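Local coordinates for triphenylmethane reductase (Citrobacter sp., PDB 2JL1), which binds NADP and probably reduces triphenylmethane dyes, with the cofactor likely serving as hydride donor, at residues F146-N149 with E150-A154. Sequence-based numbering, arbitrary orientation.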
# COMPACT_ATOMS: atom_id res chain seq x y z
N PHE A 146 8.97 -25.02 -2.02
CA PHE A 146 7.54 -25.26 -2.17
C PHE A 146 7.33 -26.42 -3.14
O PHE A 146 6.47 -27.26 -2.91
CB PHE A 146 6.79 -24.00 -2.65
CG PHE A 146 5.29 -24.18 -2.74
CD1 PHE A 146 4.51 -24.23 -1.58
CD2 PHE A 146 4.67 -24.33 -3.98
CE1 PHE A 146 3.13 -24.41 -1.65
CE2 PHE A 146 3.28 -24.53 -4.06
CZ PHE A 146 2.52 -24.56 -2.89
N PHE A 147 8.17 -26.49 -4.18
CA PHE A 147 8.04 -27.47 -5.25
C PHE A 147 8.99 -28.69 -5.09
O PHE A 147 8.71 -29.79 -5.57
CB PHE A 147 8.34 -26.78 -6.59
CG PHE A 147 7.58 -25.49 -6.80
CD1 PHE A 147 6.22 -25.52 -7.09
CD2 PHE A 147 8.21 -24.26 -6.66
CE1 PHE A 147 5.50 -24.33 -7.29
CE2 PHE A 147 7.50 -23.07 -6.85
CZ PHE A 147 6.15 -23.10 -7.14
N VAL A 148 10.11 -28.48 -4.41
CA VAL A 148 11.16 -29.47 -4.35
C VAL A 148 11.44 -29.74 -2.88
O VAL A 148 12.12 -28.97 -2.21
CB VAL A 148 12.44 -29.00 -5.08
CG1 VAL A 148 13.52 -30.08 -5.02
CG2 VAL A 148 12.13 -28.63 -6.54
N ASN A 149 10.91 -30.85 -2.39
CA ASN A 149 10.96 -31.19 -0.98
C ASN A 149 10.79 -32.70 -0.90
O ASN A 149 10.69 -33.35 -1.95
CB ASN A 149 9.86 -30.45 -0.18
CG ASN A 149 8.48 -30.59 -0.81
OD1 ASN A 149 7.96 -31.70 -0.97
ND2 ASN A 149 7.88 -29.47 -1.19
N GLU A 150 10.75 -33.24 0.33
CA GLU A 150 10.68 -34.69 0.56
C GLU A 150 9.44 -35.32 -0.07
O GLU A 150 9.43 -36.51 -0.38
CB GLU A 150 10.73 -34.99 2.07
CG GLU A 150 9.52 -34.44 2.86
CD GLU A 150 9.68 -34.53 4.38
OE1 GLU A 150 10.45 -35.40 4.85
OE2 GLU A 150 9.02 -33.74 5.10
N GLY A 151 8.41 -34.50 -0.24
CA GLY A 151 7.18 -34.87 -0.93
C GLY A 151 7.35 -35.39 -2.35
O GLY A 151 6.47 -36.09 -2.86
N LEU A 152 8.47 -35.04 -3.00
CA LEU A 152 8.80 -35.57 -4.33
C LEU A 152 8.95 -37.09 -4.35
O LEU A 152 8.85 -37.69 -5.41
CB LEU A 152 10.06 -34.91 -4.91
CG LEU A 152 9.90 -33.49 -5.50
CD1 LEU A 152 11.14 -33.15 -6.23
CD2 LEU A 152 8.70 -33.39 -6.46
N ARG A 153 9.17 -37.71 -3.19
CA ARG A 153 9.19 -39.18 -3.07
C ARG A 153 7.91 -39.79 -3.59
O ARG A 153 7.92 -40.87 -4.18
CB ARG A 153 9.41 -39.62 -1.61
CG ARG A 153 10.83 -39.40 -1.14
CD ARG A 153 10.96 -39.53 0.37
NE ARG A 153 12.37 -39.68 0.74
CZ ARG A 153 13.17 -38.69 1.15
NH1 ARG A 153 12.73 -37.44 1.27
NH2 ARG A 153 14.43 -38.97 1.46
N ALA A 154 6.80 -39.09 -3.36
CA ALA A 154 5.50 -39.49 -3.89
C ALA A 154 5.55 -39.55 -5.42
O ALA A 154 4.93 -40.43 -6.03
CB ALA A 154 4.41 -38.52 -3.43
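The backbone N of Leu152 donates to the carbonyl O of Asn149 at 3.0 Å, in a nearly straight bond with an angle of 166° at the hydrogen; the donor stands above the carbonyl plane. Alongside it, the side-chain oxygen OD1 of Asn149 reaches forward to the backbone N of Gly151, 2.9 Å away, in a hydrogen bond that is weak because the N-H meets it at only 125°. With chi1 at 50°, CG of Asn149 lies between its own backbone N and carbonyl carbon, and this folds the amide over the turn that follows. The other end of the same amide looks back along the chain: ND2 donates to the carbonyl O of Asp145, so one flat group ties a carbonyl of helix 144-147 to the turn that follows it. The arrangement illustrates an Asx turn, in which an asparagine side chain accepts from the backbone N two residues on, here joined to a type I beta turn from Asn149 to Leu152. It joins helix 144-147, near the NADP pocket of this Rossmann-type reductase, to helix 153-158. On the buried side of the turn, Leu152 turns back under the preceding residues, its CD2 resting 3.7 Å from Phe147 O and its CD1 4.1 Å from Val148 CG1. Val148 and Leu152 continue this apolar patch into the surrounding helices, Val148 against Leu209 of helix 206-217 and Val281 of helix 277-285, Leu152 against Leu213.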